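Local coordinates for putative acetyltransferase (Staphylococcus aureus subsp. aureus Mu50, PDB 3H4Q), which is a putative acetyltransferase of the GNAT family, which probably transfers the acetyl group of acetyl-CoA to an acceptor that has not been identified, at residues F106-L111 against E138-D143; T142-L147 against P178-Y183; Y69-E74 against I83-D88. One frame throughout, in Å; residues are numbered along the deposited sequence. Where two conformers were deposited one is given.

Contact 1: residues F106-L111 against E138-D143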
loop_
_atom_site.group_PDB
_atom_site.type_symbol
_atom_site.label_atom_id
_atom_site.label_comp_id
_atom_site.label_asym_id
_atom_site.label_seq_id
_atom_site.Cartn_x
_atom_site.Cartn_y
_atom_site.Cartn_z
ATOM N N PHE A 106 -9.400 -2.345 7.023
ATOM C CA PHE A 106 -8.261 -2.719 6.181
ATOM C C PHE A 106 -7.168 -1.648 6.303
ATOM O O PHE A 106 -7.450 -0.491 6.628
ATOM C CB PHE A 106 -8.682 -2.906 4.722
ATOM C CG PHE A 106 -9.351 -4.212 4.465
ATOM C CD1 PHE A 106 -10.691 -4.384 4.746
ATOM C CD2 PHE A 106 -8.642 -5.282 3.976
ATOM C CE1 PHE A 106 -11.313 -5.602 4.521
ATOM C CE2 PHE A 106 -9.268 -6.498 3.757
ATOM C CZ PHE A 106 -10.595 -6.649 4.021
ATOM N N VAL A 107 -5.924 -2.051 6.045
ATOM C CA VAL A 107 -4.773 -1.179 6.197
ATOM C C VAL A 107 -3.827 -1.321 5.012
ATOM O O VAL A 107 -3.425 -2.442 4.670
ATOM C CB VAL A 107 -3.960 -1.567 7.457
ATOM C CG1 VAL A 107 -2.734 -0.694 7.579
ATOM C CG2 VAL A 107 -4.818 -1.500 8.723
ATOM N N ILE A 108 -3.474 -0.197 4.393
ATOM C CA ILE A 108 -2.494 -0.186 3.309
ATOM C C ILE A 108 -1.168 0.126 3.971
ATOM O O ILE A 108 -0.965 1.220 4.492
ATOM C CB ILE A 108 -2.822 0.863 2.254
ATOM C CG1 ILE A 108 -4.181 0.514 1.637
ATOM C CG2 ILE A 108 -1.692 0.931 1.189
ATOM C CD1 ILE A 108 -4.663 1.463 0.594
ATOM N N HIS A 109 -0.271 -0.849 3.963
ATOM C CA HIS A 109 1.003 -0.713 4.640
ATOM C C HIS A 109 2.088 -0.176 3.788
ATOM O O HIS A 109 2.987 0.457 4.300
ATOM C CB HIS A 109 1.465 -2.067 5.159
ATOM C CG HIS A 109 0.545 -2.658 6.168
ATOM N ND1 HIS A 109 0.444 -2.155 7.443
ATOM C CD2 HIS A 109 -0.321 -3.694 6.097
ATOM C CE1 HIS A 109 -0.438 -2.861 8.121
ATOM N NE2 HIS A 109 -0.919 -3.801 7.328
ATOM N N ARG A 110 2.038 -0.441 2.489
ATOM C CA ARG A 110 3.070 0.054 1.592
ATOM C C ARG A 110 2.530 0.117 0.173
ATOM O O ARG A 110 1.726 -0.703 -0.223
ATOM C CB ARG A 110 4.315 -0.833 1.664
ATOM C CG ARG A 110 5.565 -0.236 1.025
ATOM C CD ARG A 110 6.133 0.952 1.805
ATOM N NE ARG A 110 7.389 1.400 1.205
ATOM C CZ ARG A 110 7.515 2.295 0.227
ATOM N NH1 ARG A 110 6.463 2.907 -0.296
ATOM N NH2 ARG A 110 8.727 2.577 -0.225
ATOM N N LEU A 111 2.950 1.140 -0.565
ATOM C CA LEU A 111 2.539 1.370 -1.956
ATOM C C LEU A 111 3.721 1.998 -2.696
ATOM O O LEU A 111 4.328 2.940 -2.200
ATOM C CB LEU A 111 1.357 2.338 -2.020
ATOM C CG LEU A 111 0.833 2.757 -3.405
ATOM C CD1 LEU A 111 0.420 1.545 -4.256
ATOM C CD2 LEU A 111 -0.358 3.706 -3.250
ATOM N N GLU A 138 -15.929 -0.626 5.634
ATOM C CA GLU A 138 -16.354 0.763 5.812
ATOM C C GLU A 138 -15.174 1.721 5.973
ATOM O O GLU A 138 -15.262 2.902 5.595
ATOM C CB GLU A 138 -17.273 0.889 7.025
ATOM N N VAL A 139 -14.074 1.216 6.523
ATOM C CA VAL A 139 -12.919 2.041 6.787
ATOM C C VAL A 139 -11.637 1.385 6.294
ATOM O O VAL A 139 -11.414 0.200 6.510
ATOM C CB VAL A 139 -12.810 2.382 8.302
ATOM C CG1 VAL A 139 -12.879 1.136 9.140
ATOM C CG2 VAL A 139 -11.529 3.141 8.595
ATOM N N ILE A 140 -10.814 2.169 5.606
ATOM C CA ILE A 140 -9.510 1.713 5.152
ATOM C C ILE A 140 -8.510 2.704 5.763
ATOM O O ILE A 140 -8.724 3.919 5.700
ATOM C CB ILE A 140 -9.453 1.561 3.594
ATOM C CG1 ILE A 140 -8.102 1.079 3.125
ATOM C CG2 ILE A 140 -9.730 2.849 2.874
ATOM C CD1 ILE A 140 -8.115 0.794 1.610
ATOM N N LEU A 141 -7.487 2.202 6.451
ATOM C CA LEU A 141 -6.489 3.089 7.044
ATOM C C LEU A 141 -5.055 2.927 6.520
ATOM O O LEU A 141 -4.742 2.003 5.755
ATOM C CB LEU A 141 -6.625 3.176 8.568
ATOM C CG LEU A 141 -7.184 2.104 9.503
ATOM C CD1 LEU A 141 -6.114 1.414 10.297
ATOM C CD2 LEU A 141 -8.080 2.794 10.494
ATOM N N THR A 142 -4.214 3.902 6.837
ATOM C CA THR A 142 -2.845 3.888 6.360
ATOM C C THR A 142 -2.078 4.959 7.099
ATOM O O THR A 142 -2.588 5.531 8.051
ATOM C CB THR A 142 -2.777 4.122 4.834
ATOM O OG1 THR A 142 -1.429 3.933 4.371
ATOM C CG2 THR A 142 -3.291 5.507 4.457
ATOM N N ASP A 143 -0.847 5.217 6.686
ATOM C CA ASP A 143 -0.040 6.220 7.345
ATOM C C ASP A 143 1.022 6.758 6.396
ATOM O O ASP A 143 1.306 6.153 5.354
ATOM C CB ASP A 143 0.565 5.658 8.643
ATOM C CG ASP A 143 1.494 4.486 8.401
ATOM O OD1 ASP A 143 2.632 4.732 7.957
ATOM O OD2 ASP A 143 1.107 3.333 8.707
HETATM O O HOH W 1 1.419 -0.047 9.162
#
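Thr-142 holds its hydroxyl trans to its own amide nitrogen across the CA-CB bond (chi1 -173°), bringing OG1 against Ile-108, while the fully extended chain of Ile-140 (chi1 -180°) carries CD1 toward the same residue. OG1 of Thr-142 donates to O of Ile-108 at 2.8 Å, approaching somewhat out of the carbonyl plane. The side chain thus takes over from the main chain: N of Asp-143, which would serve this carbonyl in a regular parallel pair, lies 4.6 Å from O of Ile-108. The strands are already parting here. Before that point they are zipped in parallel, with N of Leu-141 on O of Phe-106 at 2.7 Å and N of Ile-108 on O of Leu-141 at 2.9 Å; a longer bond joins N of Phe-106 to O of Val-139. On one face of the sheet the ends of the two isoleucines meet, CD1 of Ile-108 to CD1 of Ile-140 at 3.7 Å. On the other, CG2 of Val-107 touches CD1 of Leu-141 at 3.6 Å, and CG1 of Val-107 lies under the rim of the His-109 ring. A water in the plane of that ring joins ND1 of His-109 to OD2 of Asp-143, weakly on the aspartate side. Such divergence of neighbouring parallel strands fits the GNAT fold, where the opening typically receives acetyl-CoA. The pair belongs to a beta-alpha-beta unit: helix 120-134 packs on the Ile-108 face through Phe-125, Tyr-93 touches Leu-141 on the other, and strands 78-86 and 181-185 flank the two.

Contact 2: residues T142-L147 against P178-Y183; sequences TDTFAL and PFYAYY
OG1 of Thr-144 accepts the backbone N of Tyr-180 at 2.8 Å, and N of Thr-144 returns a bond of 2.8 Å to O of Tyr-180. This double link closes an antiparallel pairing of the strand 139-143 with 181-185, in the C-terminal half of the GNAT sheet, just where the first chain leaves its strand in a 3-10 turn. Amide and hydroxyl together carry the pairing past the strand. Deeper in the sheet, Thr-142 and Tyr-182 form a hydrogen-bonded pair; N of Tyr-182 reaches O of Thr-142 at 2.8 Å from well above the carbonyl plane. CG2 of Thr-142 rests on CB of Tyr-182 at 3.8 Å, and the tyrosine ring turns an edge to CA of Asp-143 and to OG1 of Thr-144 while stacking with Phe-155 of helix 153-157. Asp-143 directs its carboxylate elsewhere, OD2 bonding the hydroxyl of Tyr-93. At the more exposed end, the rings of Phe-145 and Phe-179 lie nearly parallel, planes 25° apart, but slid until they barely overlap. Phe-179 also meets Trp-92 edge-to-face. What joins the two phenylalanines most closely is CZ of Phe-145 against CB of Phe-179, 3.4 Å apart.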
loop_
_atom_site.group_PDB
_atom_site.type_symbol
_atom_site.label_atom_id
_atom_site.label_comp_id
_atom_site.label_asym_id
_atom_site.label_seq_id
_atom_site.Cartn_x
_atom_site.Cartn_y
_atom_site.Cartn_z
ATOM N N THR A 142 -4.214 3.902 6.837
ATOM C CA THR A 142 -2.845 3.888 6.360
ATOM C C THR A 142 -2.078 4.959 7.099
ATOM O O THR A 142 -2.588 5.531 8.051
ATOM C CB THR A 142 -2.777 4.122 4.834
ATOM O OG1 THR A 142 -1.429 3.933 4.371
ATOM C CG2 THR A 142 -3.291 5.507 4.457
ATOM N N ASP A 143 -0.847 5.217 6.686
ATOM C CA ASP A 143 -0.040 6.220 7.345
ATOM C C ASP A 143 1.022 6.758 6.396
ATOM O O ASP A 143 1.306 6.153 5.354
ATOM C CB ASP A 143 0.565 5.658 8.643
ATOM C CG ASP A 143 1.494 4.486 8.401
ATOM O OD1 ASP A 143 2.632 4.732 7.957
ATOM O OD2 ASP A 143 1.107 3.333 8.707
ATOM N N THR A 144 1.594 7.900 6.767
ATOM C CA THR A 144 2.604 8.572 5.955
ATOM C C THR A 144 3.670 7.621 5.426
ATOM O O THR A 144 4.097 7.727 4.268
ATOM C CB THR A 144 3.298 9.648 6.765
ATOM O OG1 THR A 144 2.328 10.618 7.164
ATOM C CG2 THR A 144 4.387 10.322 5.955
ATOM N N PHE A 145 4.051 6.657 6.258
ATOM C CA PHE A 145 5.130 5.751 5.917
ATOM C C PHE A 145 4.798 4.735 4.868
ATOM O O PHE A 145 5.699 4.092 4.369
ATOM C CB PHE A 145 5.670 5.048 7.165
ATOM C CG PHE A 145 6.053 5.993 8.263
ATOM C CD1 PHE A 145 7.058 6.930 8.063
ATOM C CD2 PHE A 145 5.416 5.945 9.498
ATOM C CE1 PHE A 145 7.422 7.816 9.074
ATOM C CE2 PHE A 145 5.776 6.820 10.516
ATOM C CZ PHE A 145 6.780 7.757 10.300
ATOM N N ALA A 146 3.530 4.586 4.512
ATOM C CA ALA A 146 3.132 3.633 3.466
ATOM C C ALA A 146 3.563 4.099 2.074
ATOM O O ALA A 146 3.716 3.287 1.164
ATOM C CB ALA A 146 1.615 3.431 3.502
ATOM N N LEU A 147 3.753 5.407 1.898
ATOM C CA LEU A 147 4.068 5.954 0.595
ATOM C C LEU A 147 5.408 6.634 0.575
ATOM O O LEU A 147 5.921 7.009 1.598
ATOM C CB LEU A 147 2.965 6.922 0.163
ATOM C CG LEU A 147 1.728 6.246 -0.469
ATOM C CD1 LEU A 147 1.133 5.141 0.406
ATOM C CD2 LEU A 147 0.659 7.297 -0.798
ATOM N N PRO A 178 7.478 14.963 10.808
ATOM C CA PRO A 178 6.027 14.993 10.905
ATOM C C PRO A 178 5.424 13.841 10.137
ATOM O O PRO A 178 5.596 13.758 8.925
ATOM C CB PRO A 178 5.661 16.315 10.229
ATOM C CG PRO A 178 6.752 16.519 9.196
ATOM C CD PRO A 178 7.945 15.647 9.592
ATOM N N PHE A 179 4.730 12.960 10.845
ATOM C CA PHE A 179 4.102 11.793 10.245
ATOM C C PHE A 179 2.651 11.761 10.682
ATOM O O PHE A 179 2.301 12.273 11.740
ATOM C CB PHE A 179 4.831 10.505 10.660
ATOM C CG PHE A 179 4.683 10.154 12.118
ATOM C CD1 PHE A 179 5.441 10.799 13.084
ATOM C CD2 PHE A 179 3.803 9.158 12.517
ATOM C CE1 PHE A 179 5.311 10.481 14.433
ATOM C CE2 PHE A 179 3.670 8.826 13.866
ATOM C CZ PHE A 179 4.427 9.492 14.825
ATOM N N TYR A 180 1.804 11.154 9.863
ATOM C CA TYR A 180 0.388 11.103 10.163
ATOM C C TYR A 180 -0.182 9.735 9.872
ATOM O O TYR A 180 0.338 8.976 9.049
ATOM C CB TYR A 180 -0.389 12.133 9.317
ATOM C CG TYR A 180 0.176 13.541 9.337
ATOM C CD1 TYR A 180 -0.136 14.424 10.356
ATOM C CD2 TYR A 180 1.019 13.985 8.317
ATOM C CE1 TYR A 180 0.387 15.697 10.370
ATOM C CE2 TYR A 180 1.551 15.258 8.329
ATOM C CZ TYR A 180 1.233 16.109 9.350
ATOM O OH TYR A 180 1.751 17.387 9.351
ATOM N N ALA A 181 -1.270 9.440 10.567
ATOM C CA ALA A 181 -2.047 8.251 10.331
ATOM C C ALA A 181 -3.221 8.807 9.572
ATOM O O ALA A 181 -3.611 9.956 9.786
ATOM C CB ALA A 181 -2.497 7.637 11.620
ATOM N N TYR A 182 -3.778 7.996 8.688
ATOM C CA TYR A 182 -4.903 8.398 7.871
ATOM C C TYR A 182 -6.017 7.357 7.879
ATOM O O TYR A 182 -5.763 6.153 8.048
ATOM C CB TYR A 182 -4.462 8.491 6.417
ATOM C CG TYR A 182 -3.538 9.616 6.046
ATOM C CD1 TYR A 182 -2.158 9.465 6.125
ATOM C CD2 TYR A 182 -4.040 10.797 5.528
ATOM C CE1 TYR A 182 -1.311 10.479 5.743
ATOM C CE2 TYR A 182 -3.197 11.828 5.149
ATOM C CZ TYR A 182 -1.837 11.661 5.255
ATOM O OH TYR A 182 -1.009 12.679 4.871
ATOM N N TYR A 183 -7.245 7.825 7.666
ATOM C CA TYR A 183 -8.373 6.932 7.486
ATOM C C TYR A 183 -9.195 7.428 6.319
ATOM O O TYR A 183 -9.155 8.602 5.964
ATOM C CB TYR A 183 -9.260 6.852 8.737
ATOM C CG TYR A 183 -10.040 8.112 9.011
ATOM C CD1 TYR A 183 -11.282 8.332 8.422
ATOM C CD2 TYR A 183 -9.535 9.081 9.847
ATOM C CE1 TYR A 183 -11.990 9.494 8.660
ATOM C CE2 TYR A 183 -10.233 10.248 10.092
ATOM C CZ TYR A 183 -11.462 10.450 9.497
ATOM O OH TYR A 183 -12.156 11.614 9.747
#

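Contact 3: residues Y69-E74 against I83-D88; sequences YLYVLE and IVVDQD
CB of Asp-86 sits squarely over the Tyr-69 ring, 3.4 Å from its centroid and only 7° off the ring normal, a CH-pi contact in which a methylene next to a carboxylate meets the aromatic face. Folded between its own backbone N and carbonyl carbon (chi1 60°), the carboxylate stands steeply to the ring, its plane turned 60° from it, with OD2 near CD2 of Tyr-69. The other oxygen is gripped twice: OD1 of Asp-86 accepts N of Asp-88 at 2.8 Å from above the carboxylate plane, making an Asx turn, and also takes NE2 of His-109 from the adjoining strand. These bonds should fix the rotation of the carboxylate, while the backbone of Asp-86 sets its CB over the ring. Two waters tie down the far end of the tyrosine. One joins OH of Tyr-69 to N of Gln-87; the other lies in the ring plane and donates to OD2 of Asp-88 at 2.8 Å.

Beyond this polar end the segments pair antiparallel. N of Val-85 bonds O of Tyr-69 at 2.9 Å, and Tyr-71 and Ile-83 exchange two backbone bonds. CD1 of Leu-70 meets CG2 of Val-84 at 3.7 Å on the face that helix 57-66 covers. On the opposite face CB of Tyr-71 touches CG2 of Ile-83 at 3.7 Å, while the ring presents its edge to CG1 of Val-85 and meets Tyr-127 of helix 120-134 edge-to-face. Tyr-69, Tyr-71, Val-85, Asp-86 and Gln-87 all line the pocket occupied by a polyether, probably from the crystallisation liquor. The arrangement is a beta hairpin, strands 70-75 and 78-86, of the kind that forms the N-terminal half of the GNAT sheet.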
loop_
_atom_site.group_PDB
_atom_site.type_symbol
_atom_site.label_atom_id
_atom_site.label_comp_id
_atom_site.label_asym_id
_atom_site.label_seq_id
_atom_site.Cartn_x
_atom_site.Cartn_y
_atom_site.Cartn_z
ATOM N N TYR A 69 -1.031 -11.019 0.592
ATOM C CA TYR A 69 -1.405 -9.653 0.965
ATOM C C TYR A 69 -0.757 -8.628 0.043
ATOM O O TYR A 69 -0.957 -7.420 0.240
ATOM C CB TYR A 69 -0.959 -9.304 2.399
ATOM C CG TYR A 69 -1.626 -9.997 3.558
ATOM C CD1 TYR A 69 -2.914 -10.514 3.466
ATOM C CD2 TYR A 69 -1.018 -9.999 4.813
ATOM C CE1 TYR A 69 -3.534 -11.096 4.571
ATOM C CE2 TYR A 69 -1.641 -10.578 5.925
ATOM C CZ TYR A 69 -2.897 -11.123 5.788
ATOM O OH TYR A 69 -3.547 -11.693 6.864
ATOM N N LEU A 70 0.018 -9.083 -0.945
ATOM C CA LEU A 70 0.752 -8.167 -1.810
ATOM C C LEU A 70 0.286 -8.292 -3.248
ATOM O O LEU A 70 0.211 -9.380 -3.775
ATOM C CB LEU A 70 2.266 -8.439 -1.681
ATOM C CG LEU A 70 3.263 -7.523 -2.420
ATOM C CD1 LEU A 70 4.580 -7.422 -1.633
ATOM C CD2 LEU A 70 3.546 -7.928 -3.892
ATOM N N TYR A 71 -0.079 -7.176 -3.861
ATOM C CA TYR A 71 -0.466 -7.151 -5.272
ATOM C C TYR A 71 0.608 -6.417 -6.054
ATOM O O TYR A 71 1.258 -5.501 -5.503
ATOM C CB TYR A 71 -1.748 -6.372 -5.492
ATOM C CG TYR A 71 -3.027 -6.956 -4.959
ATOM C CD1 TYR A 71 -3.468 -6.670 -3.683
ATOM C CD2 TYR A 71 -3.832 -7.747 -5.767
ATOM C CE1 TYR A 71 -4.670 -7.165 -3.217
ATOM C CE2 TYR A 71 -5.025 -8.254 -5.310
ATOM C CZ TYR A 71 -5.440 -7.957 -4.038
ATOM O OH TYR A 71 -6.628 -8.465 -3.592
ATOM N N VAL A 72 0.751 -6.781 -7.331
ATOM C CA VAL A 72 1.691 -6.149 -8.255
ATOM C C VAL A 72 0.961 -5.707 -9.514
ATOM O O VAL A 72 -0.090 -6.270 -9.850
ATOM C CB VAL A 72 2.839 -7.097 -8.708
ATOM C CG1 VAL A 72 3.748 -7.448 -7.539
ATOM C CG2 VAL A 72 2.293 -8.353 -9.422
ATOM N N LEU A 73 1.481 -4.672 -10.184
ATOM C CA LEU A 73 0.936 -4.245 -11.481
ATOM C C LEU A 73 2.041 -4.649 -12.444
ATOM O O LEU A 73 3.198 -4.271 -12.265
ATOM C CB LEU A 73 0.592 -2.758 -11.511
ATOM C CG LEU A 73 -0.103 -2.264 -12.795
ATOM C CD1 LEU A 73 -0.819 -0.964 -12.544
ATOM C CD2 LEU A 73 0.880 -2.080 -13.912
ATOM N N GLU A 74 1.685 -5.447 -13.437
ATOM C CA GLU A 74 2.643 -6.046 -14.342
ATOM C C GLU A 74 2.205 -5.981 -15.798
ATOM O O GLU A 74 1.078 -6.332 -16.099
ATOM C CB GLU A 74 2.725 -7.523 -13.983
ATOM C CG GLU A 74 3.530 -8.365 -14.965
ATOM C CD GLU A 74 2.840 -9.668 -15.321
ATOM O OE1 GLU A 74 2.158 -10.252 -14.465
ATOM O OE2 GLU A 74 2.978 -10.112 -16.473
ATOM N N ILE A 83 1.634 -3.088 -3.893
ATOM C CA ILE A 83 0.882 -2.585 -2.760
ATOM C C ILE A 83 0.667 -3.748 -1.799
ATOM O O ILE A 83 0.478 -4.887 -2.230
ATOM C CB ILE A 83 -0.488 -1.991 -3.204
ATOM C CG1 ILE A 83 -1.191 -1.262 -2.053
ATOM C CG2 ILE A 83 -1.409 -3.071 -3.768
ATOM C CD1 ILE A 83 -2.362 -0.345 -2.518
ATOM N N VAL A 84 0.735 -3.467 -0.500
ATOM C CA VAL A 84 0.522 -4.465 0.547
ATOM C C VAL A 84 -0.684 -4.007 1.355
ATOM O O VAL A 84 -0.692 -2.884 1.848
ATOM C CB VAL A 84 1.733 -4.524 1.433
ATOM C CG1 VAL A 84 1.492 -5.431 2.618
ATOM C CG2 VAL A 84 2.939 -4.985 0.604
ATOM N N VAL A 85 -1.706 -4.850 1.466
ATOM C CA VAL A 85 -2.925 -4.518 2.202
ATOM C C VAL A 85 -3.421 -5.731 2.983
ATOM O O VAL A 85 -3.347 -6.870 2.502
ATOM C CB VAL A 85 -4.051 -4.054 1.272
ATOM C CG1 VAL A 85 -4.347 -5.110 0.211
ATOM C CG2 VAL A 85 -5.296 -3.749 2.072
ATOM N N ASP A 86 -3.890 -5.481 4.203
ATOM C CA ASP A 86 -4.409 -6.514 5.092
ATOM C C ASP A 86 -5.171 -5.824 6.233
ATOM O O ASP A 86 -5.480 -4.632 6.132
ATOM C CB ASP A 86 -3.277 -7.418 5.592
ATOM C CG ASP A 86 -2.227 -6.665 6.369
ATOM O OD1 ASP A 86 -2.598 -5.869 7.253
ATOM O OD2 ASP A 86 -1.024 -6.904 6.116
ATOM N N GLN A 87 -5.479 -6.563 7.295
ATOM C CA GLN A 87 -6.221 -6.022 8.436
ATOM C C GLN A 87 -5.400 -5.970 9.733
ATOM O O GLN A 87 -5.960 -5.753 10.823
ATOM C CB GLN A 87 -7.508 -6.826 8.632
ATOM C CG GLN A 87 -8.504 -6.666 7.493
ATOM C CD GLN A 87 -9.727 -7.534 7.688
ATOM O OE1 GLN A 87 -9.612 -8.747 7.768
ATOM N NE2 GLN A 87 -10.908 -6.918 7.748
ATOM N N ASP A 88 -4.085 -6.145 9.608
ATOM C CA ASP A 88 -3.175 -6.031 10.740
ATOM C C ASP A 88 -2.913 -4.535 10.944
ATOM O O ASP A 88 -2.448 -3.862 10.035
ATOM C CB ASP A 88 -1.859 -6.748 10.450
ATOM C CG ASP A 88 -2.038 -8.242 10.189
ATOM O OD1 ASP A 88 -2.981 -8.840 10.753
ATOM O OD2 ASP A 88 -1.219 -8.823 9.431
HETATM O O HOH W 2 -5.201 -9.522 7.914
HETATM O O HOH W 3 -1.325 -11.568 9.175
#

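All three contacts belong to one mixed sheet, in which strands 70-75, 78-86, 106-112, 139-143 and 181-185 lie side by side in that order. Along the chain contact 3 closes first, contact 1 follows, and contact 2 begins where contact 1 ends, sharing Thr-142 and Asp-143. The centre of contact 1 lies about 10 Å from that of contact 3 and about 9 Å from that of contact 2; the outer two are about 16 Å apart and do not touch. N of Val-107 with O of Asp-86, and N of Leu-111 with O of Ala-146, bind the middle contact to its neighbours. Contacts 3 and 1 supply six of the nine polyether-pocket residues; contact 2 adds the C-terminal strand.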